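Local coordinates for adenylate isopentenyltransferase (Humulus lupulus, PDB 3A8T), which transfers the isopentenyl group of dimethylallyl diphosphate to ATP, ADP or AMP in cytokinin biosynthesis, at residues Leu110-Arg116 and Phe142-Val148; Glu40-Val44 and Val333-Glu339. All coordinates share one frame. Residues are numbered along the deposited sequence.

Overall arrangement
Both contacts belong to a P-loop fold built on a parallel sheet, and their centres lie about 21 Å apart. Contact 1 joins helices 112-128 and 140-147. Contact 2 sets strand 41-46 against the C-terminal helix 315-338. Contact 1 is the deeper, its centre about 16 Å from the chain centre, and none of its touching residues is exposed. Contact 2, about 23 Å from that centre, runs out to the exposed C-terminal Glu339. Contact 1 has an aromatic stack and an arginine bound to backbone carbonyls. Contact 2 has a leucine-valine pair and a lysine meeting the chain terminus. The two meet where Leu147 CD2 lies 3.4 Å from Leu42 CD2. Strand 41-46 is thus packed by both helices 140-147 and 315-338.

Contact 1 (Leu110-Arg116 and Phe142-Val148); sequences LTPADFR and FIHALLV
At the apolar centre Phe115 (chi1 t) and Phe142 (chi1 m) make an offset stack, centroids 4.4 Å apart, planes at 12°. Leu110 CD2 meets Phe142 CE2 at 4.0 Å. The Phe142 side chain is about 4 Å from that of ATP-binding Lys73 and about 6 Å from ATP (nearest atoms), so the stack borders the nucleotide site. Helices 112-116 and 142-147 cross at -52°, 8.3 Å apart at closest approach. Pro112 is level with Phe142 (CA-CA 5.4 Å), Arg116 with Leu146 (4.3 Å). Ala145 CB is 3.4 Å from Pro112 O; so small a side chain is consistent with the close approach. Thr111, the N-cap, forms a capping box: Asp114 N donates to Thr111 OG1 (2.9 Å), Thr111 N to Asp114 OD2 (2.6 Å). At the polar edge Arg116 is extended (chi1-chi3 t). Arg116 NH1 donates to Ala145 O (2.6 Å) in the last turn and, with Arg116 NH2, to Val148 O (3.1 and 3.2 Å) just past the helix end. Positive charge here is consistent with the helix dipole.

Contact 2 (Glu40-Val44 and Val333-Glu339); sequences EKLLV and VSRFLDE
The first segment enters the sheet at Lys41 and runs as an extended strand through Val44. The second is the last part of the C-terminal helix. Strand 41-44 and helix 333-338 run nearly antiparallel, at 165°, with axes 10.0 Å apart at closest approach. Lys41 is level with Leu337 (CA-CA 8.1 Å) and Leu43 with Val333 (7.8 Å).

The CA-to-CB bond of Lys41 points toward the helix (chi1 m, chi2 and chi3 t, chi4 m). Lys41 CD lies over one face of the Phe336 ring; the closest side-chain atoms are Lys41 CB and Phe336 CZ, 3.7 Å. Lys41 NZ is 4.5 Å from the centroid of the Phe336 ring, an off-centre cation-pi contact. Lys41 NZ donates to Phe336 O at 2.8 Å and to Glu339 O at 3.0 Å. A weak bond from Lys41 NZ to Glu339 OXT, 3.4 Å, is part of a salt bridge with the terminal carboxylate. Glu339 is poorly ordered.

The CA-to-CB bond of Leu42 points away from the helix, but Leu42 N is 3.8 Å from Phe336 CZ, at the ring edge. That of Phe336 (chi1 t) points toward the strand. Leu43 CD2 (chi1 t, chi2 p) packs on Val333 CG2 at 3.7 Å.

Strand 41-46 leads into the ATP-binding P-loop (Walker A, Gly47-Ser54). Asp174 of strand 174-181 forms a second salt bridge with Lys41. Helix 315-338 lies on one sheet face and helix 140-147, through Leu147 on Leu42, on the other: the alpha/beta layering of P-loop proteins. Strands 132-136 and 174-181 flank strand 41-46.

Contact 1 (Leu110-Arg116 and Phe142-Val148)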
ATOM      1  N   LEU A 110       5.810  13.695   4.066  1.00 35.62           N
ATOM      2  CA  LEU A 110       7.142  13.139   3.914  1.00 33.68           C
ATOM      3  C   LEU A 110       7.321  13.261   2.437  1.00 32.25           C
ATOM      4  O   LEU A 110       6.737  12.493   1.702  1.00 30.24           O
ATOM      5  CB  LEU A 110       7.205  11.645   4.236  1.00 33.66           C
ATOM      6  CG  LEU A 110       8.671  11.191   4.076  1.00 34.33           C
ATOM      7  CD1 LEU A 110       9.458  11.807   5.241  1.00 31.67           C
ATOM      8  CD2 LEU A 110       8.846   9.671   4.052  1.00 30.74           C
ATOM      9  N   THR A 111       8.109  14.223   1.992  1.00 31.51           N
ATOM     10  CA  THR A 111       8.305  14.390   0.562  1.00 30.98           C
ATOM     11  C   THR A 111       9.122  13.258  -0.029  1.00 30.01           C
ATOM     12  O   THR A 111       9.783  12.533   0.677  1.00 28.99           O
ATOM     13  CB  THR A 111       9.077  15.647   0.254  1.00 33.87           C
ATOM     14  OG1 THR A 111      10.452  15.445   0.674  1.00 36.20           O
ATOM     15  CG2 THR A 111       8.419  16.891   0.955  1.00 31.43           C
ATOM     16  N   PRO A 112       9.074  13.106  -1.354  1.00 30.42           N
ATOM     17  CA  PRO A 112       9.811  12.071  -2.084  1.00 32.06           C
ATOM     18  C   PRO A 112      11.317  12.237  -1.885  1.00 32.73           C
ATOM     19  O   PRO A 112      12.090  11.264  -1.938  1.00 32.95           O
ATOM     20  CB  PRO A 112       9.387  12.309  -3.514  1.00 32.66           C
ATOM     21  CG  PRO A 112       8.005  12.868  -3.329  1.00 31.28           C
ATOM     22  CD  PRO A 112       8.161  13.821  -2.249  1.00 28.90           C
ATOM     23  N   ALA A 113      11.728  13.478  -1.645  1.00 32.95           N
ATOM     24  CA  ALA A 113      13.143  13.751  -1.390  1.00 33.68           C
ATOM     25  C   ALA A 113      13.499  13.301   0.035  1.00 33.32           C
ATOM     26  O   ALA A 113      14.578  12.797   0.263  1.00 32.70           O
ATOM     27  CB  ALA A 113      13.419  15.215  -1.574  1.00 33.46           C
ATOM     28  N   ASP A 114      12.576  13.495   0.981  1.00 34.13           N
ATOM     29  CA  ASP A 114      12.766  13.063   2.359  1.00 32.62           C
ATOM     30  C   ASP A 114      12.916  11.546   2.322  1.00 31.39           C
ATOM     31  O   ASP A 114      13.787  10.962   3.006  1.00 32.14           O
ATOM     32  CB  ASP A 114      11.540  13.389   3.222  1.00 36.20           C
ATOM     33  CG  ASP A 114      11.246  14.889   3.308  1.00 37.88           C
ATOM     34  OD1 ASP A 114      12.236  15.640   3.324  1.00 38.62           O
ATOM     35  OD2 ASP A 114      10.046  15.305   3.389  1.00 38.74           O
ATOM     36  N   PHE A 115      12.060  10.915   1.524  1.00 27.21           N
ATOM     37  CA  PHE A 115      12.065   9.473   1.390  1.00 24.44           C
ATOM     38  C   PHE A 115      13.382   8.904   0.839  1.00 23.16           C
ATOM     39  O   PHE A 115      13.914   7.921   1.357  1.00 23.35           O
ATOM     40  CB  PHE A 115      10.922   9.019   0.485  1.00 23.55           C
ATOM     41  CG  PHE A 115      10.827   7.527   0.365  1.00 21.90           C
ATOM     42  CD1 PHE A 115      10.434   6.762   1.465  1.00 24.15           C
ATOM     43  CD2 PHE A 115      11.211   6.890  -0.796  1.00 20.50           C
ATOM     44  CE1 PHE A 115      10.436   5.385   1.402  1.00 25.28           C
ATOM     45  CE2 PHE A 115      11.227   5.537  -0.886  1.00 21.74           C
ATOM     46  CZ  PHE A 115      10.844   4.756   0.209  1.00 25.08           C
ATOM     47  N   ARG A 116      13.860   9.500  -0.242  1.00 22.43           N
ATOM     48  CA  ARG A 116      15.122   9.100  -0.863  1.00 23.42           C
ATOM     49  C   ARG A 116      16.223   9.092   0.197  1.00 23.79           C
ATOM     50  O   ARG A 116      17.015   8.151   0.293  1.00 25.63           O
ATOM     51  CB  ARG A 116      15.475  10.071  -2.003  1.00 22.68           C
ATOM     52  CG  ARG A 116      16.890   9.987  -2.524  1.00 24.98           C
ATOM     53  CD  ARG A 116      17.128  10.991  -3.654  1.00 24.36           C
ATOM     54  NE  ARG A 116      18.437  10.761  -4.283  1.00 28.20           N
ATOM     55  CZ  ARG A 116      18.710   9.846  -5.226  1.00 27.85           C
ATOM     56  NH1 ARG A 116      17.759   9.037  -5.713  1.00 26.01           N
ATOM     57  NH2 ARG A 116      19.959   9.701  -5.642  1.00 24.25           N
ATOM     58  N   PHE A 142       7.747   7.384  -4.870  1.00 27.50           N
ATOM     59  CA  PHE A 142       8.752   7.098  -3.852  1.00 25.73           C
ATOM     60  C   PHE A 142       9.754   6.107  -4.393  1.00 25.30           C
ATOM     61  O   PHE A 142      10.944   6.240  -4.155  1.00 26.82           O
ATOM     62  CB  PHE A 142       8.122   6.549  -2.554  1.00 25.10           C
ATOM     63  CG  PHE A 142       7.704   7.630  -1.555  1.00 22.93           C
ATOM     64  CD1 PHE A 142       7.566   8.964  -1.948  1.00 22.18           C
ATOM     65  CD2 PHE A 142       7.464   7.314  -0.215  1.00 22.05           C
ATOM     66  CE1 PHE A 142       7.207   9.958  -1.019  1.00 19.87           C
ATOM     67  CE2 PHE A 142       7.100   8.312   0.694  1.00 20.60           C
ATOM     68  CZ  PHE A 142       6.981   9.622   0.286  1.00 18.79           C
ATOM     69  N   ILE A 143       9.280   5.110  -5.121  1.00 24.36           N
ATOM     70  CA  ILE A 143      10.187   4.139  -5.686  1.00 24.63           C
ATOM     71  C   ILE A 143      11.179   4.837  -6.634  1.00 26.44           C
ATOM     72  O   ILE A 143      12.383   4.598  -6.579  1.00 27.71           O
ATOM     73  CB  ILE A 143       9.438   3.072  -6.462  1.00 23.59           C
ATOM     74  CG1 ILE A 143       8.586   2.210  -5.514  1.00 23.04           C
ATOM     75  CG2 ILE A 143      10.420   2.200  -7.193  1.00 21.33           C
ATOM     76  CD1 ILE A 143       7.410   1.448  -6.213  1.00 19.72           C
ATOM     77  N   HIS A 144      10.676   5.692  -7.508  1.00 27.66           N
ATOM     78  CA  HIS A 144      11.534   6.426  -8.455  1.00 28.80           C
ATOM     79  C   HIS A 144      12.506   7.400  -7.781  1.00 27.76           C
ATOM     80  O   HIS A 144      13.695   7.402  -8.075  1.00 28.44           O
ATOM     81  CB  HIS A 144      10.654   7.143  -9.509  1.00 30.78           C
ATOM     82  CG  HIS A 144      11.271   8.373 -10.091  1.00 34.46           C
ATOM     83  ND1 HIS A 144      11.216   9.605  -9.460  1.00 36.99           N
ATOM     84  CD2 HIS A 144      11.985   8.567 -11.223  1.00 32.95           C
ATOM     85  CE1 HIS A 144      11.871  10.502 -10.172  1.00 33.74           C
ATOM     86  NE2 HIS A 144      12.348   9.898 -11.246  1.00 35.54           N
ATOM     87  N   ALA A 145      12.012   8.222  -6.870  1.00 28.52           N
ATOM     88  CA  ALA A 145      12.877   9.154  -6.176  1.00 27.88           C
ATOM     89  C   ALA A 145      14.065   8.413  -5.562  1.00 28.86           C
ATOM     90  O   ALA A 145      15.209   8.853  -5.688  1.00 29.32           O
ATOM     91  CB  ALA A 145      12.112   9.874  -5.078  1.00 26.98           C
ATOM     92  N   LEU A 146      13.782   7.290  -4.910  1.00 27.92           N
ATOM     93  CA  LEU A 146      14.818   6.522  -4.262  1.00 28.66           C
ATOM     94  C   LEU A 146      15.809   5.856  -5.186  1.00 29.66           C
ATOM     95  O   LEU A 146      16.997   5.915  -4.930  1.00 30.65           O
ATOM     96  CB  LEU A 146      14.215   5.445  -3.362  1.00 28.68           C
ATOM     97  CG  LEU A 146      15.239   4.430  -2.817  1.00 27.94           C
ATOM     98  CD1 LEU A 146      16.117   5.104  -1.748  1.00 26.80           C
ATOM     99  CD2 LEU A 146      14.529   3.269  -2.210  1.00 27.29           C
ATOM    100  N   LEU A 147      15.330   5.250  -6.271  1.00 31.22           N
ATOM    101  CA  LEU A 147      16.173   4.491  -7.187  1.00 31.34           C
ATOM    102  C   LEU A 147      17.036   5.226  -8.212  1.00 33.40           C
ATOM    103  O   LEU A 147      18.092   4.705  -8.566  1.00 35.19           O
ATOM    104  CB  LEU A 147      15.328   3.433  -7.912  1.00 30.41           C
ATOM    105  CG  LEU A 147      14.638   2.347  -7.066  1.00 29.31           C
ATOM    106  CD1 LEU A 147      14.063   1.286  -7.985  1.00 28.94           C
ATOM    107  CD2 LEU A 147      15.618   1.712  -6.118  1.00 27.58           C
ATOM    108  N   VAL A 148      16.629   6.395  -8.701  1.00 33.74           N
ATOM    109  CA  VAL A 148      17.468   7.072  -9.696  1.00 36.44           C
ATOM    110  C   VAL A 148      18.877   7.536  -9.228  1.00 38.15           C
ATOM    111  O   VAL A 148      19.187   7.655  -8.044  1.00 37.12           O
ATOM    112  CB  VAL A 148      16.769   8.324 -10.375  1.00 35.47           C
ATOM    113  CG1 VAL A 148      15.557   7.882 -11.211  1.00 36.48           C
ATOM    114  CG2 VAL A 148      16.408   9.350  -9.348  1.00 34.08           C
TER

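Contact 2 (Glu40-Val44 and Val333-Glu339)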
ATOM      1  N   GLU A  40      25.139  -1.644  -4.615  1.00 38.41           N
ATOM      2  CA  GLU A  40      24.286  -2.504  -3.798  1.00 36.85           C
ATOM      3  C   GLU A  40      23.028  -3.048  -4.432  1.00 33.74           C
ATOM      4  O   GLU A  40      22.311  -2.331  -5.165  1.00 32.70           O
ATOM      5  CB  GLU A  40      23.910  -1.771  -2.503  1.00 38.59           C
ATOM      6  CG  GLU A  40      25.144  -1.320  -1.770  1.00 43.12           C
ATOM      7  CD  GLU A  40      24.900  -0.241  -0.710  1.00 47.10           C
ATOM      8  OE1 GLU A  40      24.071   0.696  -0.957  1.00 45.46           O
ATOM      9  OE2 GLU A  40      25.585  -0.333   0.361  1.00 49.34           O
ATOM     10  N   LYS A  41      22.771  -4.323  -4.097  1.00 30.89           N
ATOM     11  CA  LYS A  41      21.624  -5.077  -4.565  1.00 28.18           C
ATOM     12  C   LYS A  41      20.387  -4.733  -3.763  1.00 26.88           C
ATOM     13  O   LYS A  41      20.423  -4.669  -2.520  1.00 25.98           O
ATOM     14  CB  LYS A  41      21.886  -6.565  -4.492  1.00 29.41           C
ATOM     15  CG  LYS A  41      22.988  -7.063  -5.458  1.00 32.39           C
ATOM     16  CD  LYS A  41      23.196  -8.613  -5.352  1.00 34.50           C
ATOM     17  CE  LYS A  41      24.119  -9.210  -6.476  1.00 35.13           C
ATOM     18  NZ  LYS A  41      23.440  -9.262  -7.826  1.00 34.75           N
ATOM     19  N   LEU A  42      19.313  -4.477  -4.499  1.00 22.42           N
ATOM     20  CA  LEU A  42      18.060  -4.145  -3.915  1.00 22.32           C
ATOM     21  C   LEU A  42      16.900  -4.834  -4.619  1.00 21.08           C
ATOM     22  O   LEU A  42      16.718  -4.719  -5.819  1.00 20.04           O
ATOM     23  CB  LEU A  42      17.845  -2.623  -3.927  1.00 23.37           C
ATOM     24  CG  LEU A  42      16.447  -2.171  -3.448  1.00 23.62           C
ATOM     25  CD1 LEU A  42      16.223  -2.406  -1.923  1.00 20.86           C
ATOM     26  CD2 LEU A  42      16.278  -0.736  -3.858  1.00 21.20           C
ATOM     27  N   LEU A  43      16.116  -5.567  -3.853  1.00 20.74           N
ATOM     28  CA  LEU A  43      14.969  -6.236  -4.424  1.00 19.69           C
ATOM     29  C   LEU A  43      13.812  -5.257  -4.347  1.00 18.02           C
ATOM     30  O   LEU A  43      13.614  -4.615  -3.304  1.00 19.41           O
ATOM     31  CB  LEU A  43      14.657  -7.497  -3.636  1.00 19.34           C
ATOM     32  CG  LEU A  43      13.521  -8.389  -4.120  1.00 17.87           C
ATOM     33  CD1 LEU A  43      13.722  -8.779  -5.616  1.00 16.88           C
ATOM     34  CD2 LEU A  43      13.508  -9.614  -3.202  1.00 15.75           C
ATOM     35  N   VAL A  44      13.073  -5.127  -5.439  1.00 15.89           N
ATOM     36  CA  VAL A  44      11.959  -4.205  -5.474  1.00 16.88           C
ATOM     37  C   VAL A  44      10.661  -4.932  -5.772  1.00 18.25           C
ATOM     38  O   VAL A  44      10.529  -5.559  -6.786  1.00 19.49           O
ATOM     39  CB  VAL A  44      12.218  -3.098  -6.530  1.00 17.03           C
ATOM     40  CG1 VAL A  44      11.022  -2.102  -6.582  1.00 13.78           C
ATOM     41  CG2 VAL A  44      13.545  -2.409  -6.210  1.00 14.57           C
ATOM     42  N   VAL A 333      14.880 -14.469  -7.330  1.00 27.31           N
ATOM     43  CA  VAL A 333      15.721 -13.808  -6.325  1.00 28.05           C
ATOM     44  C   VAL A 333      16.996 -14.577  -6.127  1.00 28.51           C
ATOM     45  O   VAL A 333      18.078 -14.031  -6.068  1.00 29.84           O
ATOM     46  CB  VAL A 333      14.977 -13.681  -5.009  1.00 26.88           C
ATOM     47  CG1 VAL A 333      15.928 -13.317  -3.907  1.00 24.78           C
ATOM     48  CG2 VAL A 333      13.895 -12.688  -5.155  1.00 26.12           C
ATOM     49  N   SER A 334      16.832 -15.872  -6.035  1.00 30.23           N
ATOM     50  CA  SER A 334      17.931 -16.794  -5.923  1.00 30.46           C
ATOM     51  C   SER A 334      18.971 -16.523  -7.023  1.00 31.58           C
ATOM     52  O   SER A 334      20.165 -16.455  -6.758  1.00 31.24           O
ATOM     53  CB  SER A 334      17.370 -18.190  -6.070  1.00 30.11           C
ATOM     54  OG  SER A 334      18.167 -19.093  -5.376  1.00 34.69           O
ATOM     55  N   ARG A 335      18.539 -16.348  -8.263  1.00 31.98           N
ATOM     56  CA  ARG A 335      19.534 -16.100  -9.288  1.00 32.59           C
ATOM     57  C   ARG A 335      20.160 -14.705  -9.229  1.00 34.01           C
ATOM     58  O   ARG A 335      21.297 -14.500  -9.663  1.00 34.76           O
ATOM     59  CB  ARG A 335      18.919 -16.359 -10.643  1.00 31.92           C
ATOM     60  CG  ARG A 335      18.499 -17.804 -10.784  1.00 34.00           C
ATOM     61  CD  ARG A 335      17.610 -17.943 -11.992  1.00 33.27           C
ATOM     62  NE  ARG A 335      17.081 -19.279 -12.160  1.00 34.03           N
ATOM     63  CZ  ARG A 335      15.984 -19.523 -12.863  1.00 36.02           C
ATOM     64  NH1 ARG A 335      15.349 -18.487 -13.418  1.00 35.96           N
ATOM     65  NH2 ARG A 335      15.532 -20.784 -13.027  1.00 35.23           N
ATOM     66  N   PHE A 336      19.399 -13.764  -8.690  1.00 33.38           N
ATOM     67  CA  PHE A 336      19.786 -12.374  -8.533  1.00 34.54           C
ATOM     68  C   PHE A 336      20.821 -12.292  -7.399  1.00 38.28           C
ATOM     69  O   PHE A 336      21.724 -11.444  -7.420  1.00 38.99           O
ATOM     70  CB  PHE A 336      18.541 -11.564  -8.150  1.00 30.89           C
ATOM     71  CG  PHE A 336      18.829 -10.170  -7.667  1.00 28.99           C
ATOM     72  CD1 PHE A 336      19.422  -9.229  -8.510  1.00 25.82           C
ATOM     73  CD2 PHE A 336      18.419  -9.761  -6.390  1.00 28.10           C
ATOM     74  CE1 PHE A 336      19.603  -7.900  -8.114  1.00 23.12           C
ATOM     75  CE2 PHE A 336      18.595  -8.407  -5.967  1.00 24.47           C
ATOM     76  CZ  PHE A 336      19.187  -7.486  -6.841  1.00 23.68           C
ATOM     77  N   LEU A 337      20.701 -13.159  -6.400  1.00 39.45           N
ATOM     78  CA  LEU A 337      21.653 -13.101  -5.313  1.00 42.59           C
ATOM     79  C   LEU A 337      23.026 -13.688  -5.650  1.00 46.42           C
ATOM     80  O   LEU A 337      24.039 -13.389  -4.991  1.00 45.78           O
ATOM     81  CB  LEU A 337      21.066 -13.757  -4.085  1.00 39.58           C
ATOM     82  CG  LEU A 337      19.922 -12.909  -3.564  1.00 38.60           C
ATOM     83  CD1 LEU A 337      19.410 -13.489  -2.267  1.00 37.70           C
ATOM     84  CD2 LEU A 337      20.403 -11.478  -3.365  1.00 39.11           C
ATOM     85  N   ASP A 338      23.058 -14.510  -6.686  1.00 51.24           N
ATOM     86  CA  ASP A 338      24.301 -15.102  -7.123  1.00 56.89           C
ATOM     87  C   ASP A 338      25.127 -14.113  -7.941  1.00 60.09           C
ATOM     88  O   ASP A 338      26.087 -13.516  -7.428  1.00 61.62           O
ATOM     89  CB  ASP A 338      24.016 -16.347  -7.939  1.00 58.79           C
ATOM     90  CG  ASP A 338      24.120 -17.586  -7.115  1.00 62.29           C
ATOM     91  OD1 ASP A 338      25.249 -18.142  -7.009  1.00 64.16           O
ATOM     92  OD2 ASP A 338      23.075 -17.992  -6.551  1.00 64.31           O
ATOM     93  N   GLU A 339      24.772 -13.927  -9.207  1.00 62.23           N
ATOM     94  CA  GLU A 339      25.552 -13.011 -10.017  1.00 64.89           C
ATOM     95  C   GLU A 339      25.024 -11.604  -9.849  1.00 65.68           C
ATOM     96  O   GLU A 339      25.689 -10.803  -9.148  1.00 65.83           O
ATOM     97  CB  GLU A 339      25.515 -13.404 -11.498  1.00 66.19           C
ATOM     98  CG  GLU A 339      26.246 -14.711 -11.853  1.00 68.49           C
ATOM     99  CD  GLU A 339      25.451 -15.973 -11.499  1.00 69.50           C
ATOM    100  OE1 GLU A 339      25.376 -16.332 -10.303  1.00 69.86           O
ATOM    101  OE2 GLU A 339      24.893 -16.604 -12.425  1.00 69.80           O
ATOM    102  OXT GLU A 339      23.942 -11.331 -10.416  1.00 67.73           O
TER